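Local structure of Non-ribosomal peptide synthetase (Methanobrevibacter ruminantium, 6VTJ) at residues A[389-394]-A[467-472]; A[318-323]-A[359-364]. The protein probably releases a peptide from an archaeal non-ribosomal peptide synthetase by NAD(P)H-dependent reduction of the thioester carried on its phosphopantetheine-bearing carrier domain. One frame throughout, in Å; residues are numbered along the deposited sequence.

Interaction 1: residues A[389-394]-A[467-472]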
loop_
_atom_site.group_PDB
_atom_site.type_symbol
_atom_site.label_atom_id
_atom_site.label_comp_id
_atom_site.label_asym_id
_atom_site.label_seq_id
_atom_site.Cartn_x
_atom_site.Cartn_y
_atom_site.Cartn_z
ATOM N N MET A 389 -0.685 13.108 -1.674
ATOM C CA MET A 389 -1.372 12.754 -0.447
ATOM C C MET A 389 -1.888 14.017 0.223
ATOM O O MET A 389 -1.320 15.104 0.066
ATOM C CB MET A 389 -0.461 11.976 0.515
ATOM C CG MET A 389 0.906 12.605 0.762
ATOM S SD MET A 389 2.090 11.378 1.407
ATOM C CE MET A 389 1.536 11.215 3.107
ATOM N N ASN A 390 -2.972 13.850 0.984
ATOM C CA ASN A 390 -3.628 14.945 1.685
ATOM C C ASN A 390 -2.675 15.657 2.639
ATOM O O ASN A 390 -2.227 15.070 3.629
ATOM C CB ASN A 390 -4.844 14.417 2.435
ATOM C CG ASN A 390 -5.811 15.513 2.795
ATOM O OD1 ASN A 390 -5.398 16.602 3.148
ATOM N ND2 ASN A 390 -7.106 15.237 2.690
ATOM N N ASN A 391 -2.342 16.912 2.350
ATOM C CA ASN A 391 -1.349 17.616 3.144
ATOM C C ASN A 391 -1.905 18.147 4.463
ATOM O O ASN A 391 -1.123 18.586 5.312
ATOM C CB ASN A 391 -0.716 18.756 2.329
ATOM C CG ASN A 391 -1.723 19.800 1.891
ATOM O OD1 ASN A 391 -2.677 19.501 1.180
ATOM N ND2 ASN A 391 -1.482 21.041 2.274
ATOM N N HIS A 392 -3.215 18.086 4.679
ATOM C CA HIS A 392 -3.802 18.505 5.958
ATOM C C HIS A 392 -3.856 17.305 6.913
ATOM O O HIS A 392 -4.900 16.672 7.119
ATOM C CB HIS A 392 -5.178 19.124 5.715
ATOM C CG HIS A 392 -5.161 20.223 4.704
ATOM N ND1 HIS A 392 -5.762 20.111 3.464
ATOM C CD2 HIS A 392 -4.582 21.448 4.731
ATOM C CE1 HIS A 392 -5.564 21.224 2.780
ATOM N NE2 HIS A 392 -4.850 22.050 3.525
ATOM N N TYR A 393 -2.701 16.993 7.507
ATOM C CA TYR A 393 -2.583 15.840 8.397
ATOM C C TYR A 393 -3.434 16.035 9.646
ATOM O O TYR A 393 -3.575 17.152 10.154
ATOM C CB TYR A 393 -1.138 15.616 8.842
ATOM C CG TYR A 393 -0.124 15.321 7.752
ATOM C CD1 TYR A 393 -0.514 15.021 6.452
ATOM C CD2 TYR A 393 1.234 15.349 8.039
ATOM C CE1 TYR A 393 0.427 14.762 5.467
ATOM C CE2 TYR A 393 2.182 15.088 7.073
ATOM C CZ TYR A 393 1.775 14.794 5.787
ATOM O OH TYR A 393 2.720 14.518 4.838
ATOM N N ILE A 394 -4.002 14.929 10.135
ATOM C CA ILE A 394 -4.726 14.898 11.393
ATOM C C ILE A 394 -3.976 13.968 12.342
ATOM O O ILE A 394 -3.057 13.251 11.945
ATOM C CB ILE A 394 -6.196 14.455 11.220
ATOM C CG1 ILE A 394 -6.302 13.057 10.633
ATOM C CG2 ILE A 394 -6.934 15.403 10.317
ATOM C CD1 ILE A 394 -7.743 12.574 10.560
ATOM N N PHE A 467 -6.083 22.048 -7.956
ATOM C CA PHE A 467 -6.418 20.984 -7.015
ATOM C C PHE A 467 -5.927 21.380 -5.628
ATOM O O PHE A 467 -4.730 21.634 -5.442
ATOM C CB PHE A 467 -5.789 19.660 -7.471
ATOM C CG PHE A 467 -6.005 18.509 -6.525
ATOM C CD1 PHE A 467 -5.359 18.459 -5.301
ATOM C CD2 PHE A 467 -6.840 17.456 -6.881
ATOM C CE1 PHE A 467 -5.568 17.405 -4.430
ATOM C CE2 PHE A 467 -7.055 16.388 -6.006
ATOM C CZ PHE A 467 -6.421 16.364 -4.783
ATOM N N ASP A 468 -6.840 21.417 -4.658
ATOM C CA ASP A 468 -6.498 21.511 -3.243
ATOM C C ASP A 468 -7.079 20.293 -2.528
ATOM O O ASP A 468 -8.134 19.775 -2.920
ATOM C CB ASP A 468 -7.046 22.799 -2.595
ATOM C CG ASP A 468 -6.178 24.029 -2.858
ATOM O OD1 ASP A 468 -5.231 23.952 -3.638
ATOM O OD2 ASP A 468 -6.440 25.100 -2.257
ATOM N N TRP A 469 -6.391 19.823 -1.467
ATOM C CA TRP A 469 -6.960 18.666 -0.767
ATOM C C TRP A 469 -8.069 19.107 0.194
ATOM O O TRP A 469 -7.912 20.097 0.905
ATOM C CB TRP A 469 -5.885 17.917 0.017
ATOM C CG TRP A 469 -4.944 17.067 -0.824
ATOM C CD1 TRP A 469 -3.726 17.443 -1.325
ATOM C CD2 TRP A 469 -5.152 15.718 -1.250
ATOM N NE1 TRP A 469 -3.168 16.406 -2.032
ATOM C CE2 TRP A 469 -4.019 15.328 -1.982
ATOM C CE3 TRP A 469 -6.183 14.789 -1.065
ATOM C CZ2 TRP A 469 -3.895 14.053 -2.544
ATOM C CZ3 TRP A 469 -6.058 13.521 -1.631
ATOM C CH2 TRP A 469 -4.921 13.170 -2.357
ATOM N N PRO A 470 -9.192 18.385 0.256
ATOM C CA PRO A 470 -10.209 18.715 1.256
ATOM C C PRO A 470 -9.789 18.230 2.625
ATOM O O PRO A 470 -9.235 17.140 2.777
ATOM C CB PRO A 470 -11.453 17.960 0.772
ATOM C CG PRO A 470 -10.944 16.835 -0.003
ATOM C CD PRO A 470 -9.614 17.266 -0.612
ATOM N N GLU A 471 -10.096 19.033 3.635
ATOM C CA GLU A 471 -9.738 18.681 4.999
ATOM C C GLU A 471 -10.509 17.450 5.453
ATOM O O GLU A 471 -11.696 17.292 5.162
ATOM C CB GLU A 471 -10.030 19.847 5.933
ATOM C CG GLU A 471 -9.139 21.032 5.675
ATOM C CD GLU A 471 -8.628 21.671 6.947
ATOM O OE1 GLU A 471 -7.403 21.566 7.209
ATOM O OE2 GLU A 471 -9.457 22.276 7.678
ATOM N N ALA A 472 -9.822 16.565 6.165
ATOM C CA ALA A 472 -10.475 15.426 6.808
ATOM C C ALA A 472 -11.035 15.891 8.150
ATOM O O ALA A 472 -10.543 15.538 9.224
ATOM C CB ALA A 472 -9.507 14.261 6.977
HETATM O O HOH W 1 -3.947 21.035 -0.799
HETATM O O HOH W 2 -7.711 17.382 7.494
#
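One face of the Trp-469 indole is laid on main chain: the backbone of Met-389 and Asn-390 runs over it, with Asn-390 CA 3.5 Å from the centroid of the five-membered ring in a CH-pi contact and Asn-390 N above the middle of the indole. On the opposite face, toward the rim, sits Phe-467 CE1. Beside this stack the amide of Asn-390 has its CG anti to the backbone N (chi1 -161°). Its ND2 reaches across the contact and donates to Pro-470 O at 2.9 Å in a nearly straight bond (162°), while OD1 holds its own loop, accepting from His-392 N at 3.1 Å to close an Asx turn. The His-392 ring comes next, with Glu-471 CG over one face near the rim and Trp-469 O at the edge, 3.2 Å from His-392 CE1. Two waters complete the seam, one between Asn-391 OD1 and Trp-469 N, the other between His-392 O and Ala-472 N. Farther along, Ile-394 CD1 meets Ala-472 CB at 4.3 Å. An alanine in place of Trp-469 would probably open a gap between the Met-389/Asn-390 backbone and Phe-467, and take away the CH-pi contact. With one direct hydrogen bond, from Asn-390 ND2, and two bridging waters between these irregular loops, the fit of the indole face on the 389-390 backbone probably carries much of the join.

Interaction 2: residues A[318-323]-A[359-364]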
loop_
_atom_site.group_PDB
_atom_site.type_symbol
_atom_site.label_atom_id
_atom_site.label_comp_id
_atom_site.label_asym_id
_atom_site.label_seq_id
_atom_site.Cartn_x
_atom_site.Cartn_y
_atom_site.Cartn_z
ATOM N N VAL A 318 1.566 7.589 -3.430
ATOM C CA VAL A 318 0.352 7.867 -2.668
ATOM C C VAL A 318 0.546 7.399 -1.227
ATOM O O VAL A 318 1.513 6.707 -0.889
ATOM C CB VAL A 318 -0.912 7.248 -3.315
ATOM C CG1 VAL A 318 -1.147 7.866 -4.709
ATOM C CG2 VAL A 318 -0.846 5.716 -3.372
ATOM N N GLY A 319 -0.372 7.817 -0.364
ATOM C CA GLY A 319 -0.201 7.588 1.051
ATOM C C GLY A 319 -1.233 6.658 1.650
ATOM O O GLY A 319 -1.315 5.487 1.272
ATOM N N ASN A 320 -2.031 7.186 2.575
ATOM C CA ASN A 320 -3.031 6.426 3.330
ATOM C C ASN A 320 -4.369 6.544 2.601
ATOM O O ASN A 320 -5.136 7.488 2.816
ATOM C CB ASN A 320 -3.096 6.960 4.760
ATOM C CG ASN A 320 -4.113 6.227 5.641
ATOM O OD1 ASN A 320 -4.367 5.032 5.483
ATOM N ND2 ASN A 320 -4.680 6.953 6.591
ATOM N N LEU A 321 -4.665 5.554 1.746
ATOM C CA LEU A 321 -5.819 5.592 0.849
ATOM C C LEU A 321 -7.104 5.336 1.633
ATOM O O LEU A 321 -7.374 4.198 2.041
ATOM C CB LEU A 321 -5.658 4.566 -0.269
ATOM C CG LEU A 321 -4.453 4.765 -1.188
ATOM C CD1 LEU A 321 -4.492 3.769 -2.319
ATOM C CD2 LEU A 321 -4.399 6.188 -1.737
ATOM N N MET A 322 -7.936 6.363 1.766
ATOM C CA MET A 322 -9.098 6.324 2.648
ATOM C C MET A 322 -10.396 6.550 1.865
ATOM O O MET A 322 -10.401 6.780 0.652
ATOM C CB MET A 322 -8.936 7.357 3.769
ATOM C CG MET A 322 -7.968 6.870 4.861
ATOM S SD MET A 322 -8.684 5.529 5.837
ATOM C CE MET A 322 -7.766 4.040 5.354
ATOM N N SER A 323 -11.503 6.503 2.600
ATOM C CA SER A 323 -12.841 6.515 2.017
ATOM C C SER A 323 -13.128 7.807 1.262
ATOM O O SER A 323 -12.560 8.870 1.553
ATOM C CB SER A 323 -13.885 6.338 3.119
ATOM O OG SER A 323 -13.442 5.356 4.023
ATOM N N GLU A 359 0.346 10.467 16.848
ATOM C CA GLU A 359 0.755 10.073 15.506
ATOM C C GLU A 359 -0.136 10.720 14.457
ATOM O O GLU A 359 -1.361 10.558 14.482
ATOM C CB GLU A 359 0.721 8.556 15.370
ATOM C CG GLU A 359 1.279 8.072 14.050
ATOM C CD GLU A 359 1.512 6.582 14.038
ATOM O OE1 GLU A 359 0.599 5.828 14.470
ATOM O OE2 GLU A 359 2.612 6.172 13.593
ATOM N N LYS A 360 0.491 11.482 13.562
ATOM C CA LYS A 360 -0.188 12.174 12.480
ATOM C C LYS A 360 -0.382 11.254 11.287
ATOM O O LYS A 360 0.404 10.334 11.052
ATOM C CB LYS A 360 0.616 13.387 12.002
ATOM C CG LYS A 360 1.134 14.317 13.071
ATOM C CD LYS A 360 0.070 15.239 13.580
ATOM C CE LYS A 360 0.693 16.387 14.367
ATOM N NZ LYS A 360 -0.363 17.196 15.030
ATOM N N VAL A 361 -1.421 11.530 10.502
ATOM C CA VAL A 361 -1.640 10.775 9.280
ATOM C C VAL A 361 -2.310 11.669 8.252
ATOM O O VAL A 361 -3.066 12.584 8.594
ATOM C CB VAL A 361 -2.479 9.505 9.539
ATOM C CG1 VAL A 361 -3.973 9.857 9.619
ATOM C CG2 VAL A 361 -2.215 8.505 8.449
ATOM N N ASP A 362 -1.991 11.412 6.983
ATOM C CA ASP A 362 -2.797 11.879 5.869
ATOM C C ASP A 362 -4.039 11.011 5.730
ATOM O O ASP A 362 -3.980 9.785 5.882
ATOM C CB ASP A 362 -1.994 11.825 4.572
ATOM C CG ASP A 362 -1.667 10.394 4.149
ATOM O OD1 ASP A 362 -0.866 9.720 4.844
ATOM O OD2 ASP A 362 -2.210 9.941 3.123
ATOM N N MET A 363 -5.171 11.648 5.481
ATOM C CA MET A 363 -6.378 10.934 5.073
ATOM C C MET A 363 -6.596 11.291 3.606
ATOM O O MET A 363 -7.253 12.279 3.267
ATOM C CB MET A 363 -7.557 11.278 5.951
ATOM C CG MET A 363 -7.252 11.062 7.435
ATOM S SD MET A 363 -7.289 9.336 7.943
ATOM C CE MET A 363 -9.048 8.988 7.836
ATOM N N SER A 364 -6.008 10.485 2.732
ATOM C CA SER A 364 -6.051 10.741 1.295
ATOM C C SER A 364 -7.327 10.119 0.741
ATOM O O SER A 364 -7.366 8.932 0.412
ATOM C CB SER A 364 -4.801 10.175 0.634
ATOM O OG SER A 364 -3.638 10.847 1.105
#
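With Asn-320 CG anti to its backbone N (chi1 -180°) and Asp-362 CG placed between its own N and carbonyl carbon (chi1 67°), the two residues meet across a short parallel bridge in the central sheet of the Rossmann-like reductase domain. The bridge pairs Leu-321 with Ser-364: Ser-364 N donates to Asn-320 O at 3.1 Å, and Met-322 N reaches Ser-364 O at 3.0 Å from above the carbonyl plane. Just before it the pairing passes to side chains. Asn-320 ND2 donates to Asp-362 O at 3.0 Å, nearly along the C=O axis, and Asn-320 N donates to Asp-362 OD2 at 2.8 Å, so this one asparagine binds both the backbone and the carboxylate of the aspartate. The amide also touches Val-361, ND2 against CG2, the side chains crossing at about a right angle. Beyond it the bent chains of Met-322 and Met-363 cross obliquely, Met-322 CG lying 3.8 Å from Met-363 CE, and Phe-339 of helix 338-349 packs against both methionines, Asn-320 and Val-361. The side chain of Asn-320 is about 7 Å from the bound 4'-phosphopantetheine, and Met-322 touches the pocket residue Asn-337. Two donors grip Asp-362 OD2 and are likely to fix the turn of its carboxylate: Asn-320 N takes the syn lone pair, and Ser-364 OG, 2.6 Å away, takes the anti one.

In the fold
Along the chain, strand 313-322 comes first and supplies residues 318-323. The chain then passes through helix 338-349 and returns as strand 360-365, where interaction 2 closes a loop of 35 residues. Helix 366-376 and strand 385-388 follow, leading into 389-394, which meets 467-472 only after a further 72 residues that include helix 456-464. The two closures are therefore consecutive, neither nesting nor crossing, yet their centres lie 9 Å apart, and segment 389-394 of interaction 1 rests on strand 360-365 of interaction 2. Ile-394 O probably bonds to Val-361 N, and Met-389 packs on Asp-362 and Ser-364. Interaction 2 thus ties neighbouring sheet strands, and interaction 1 fastens the C-terminal loop ahead of helix 474-485 beside them.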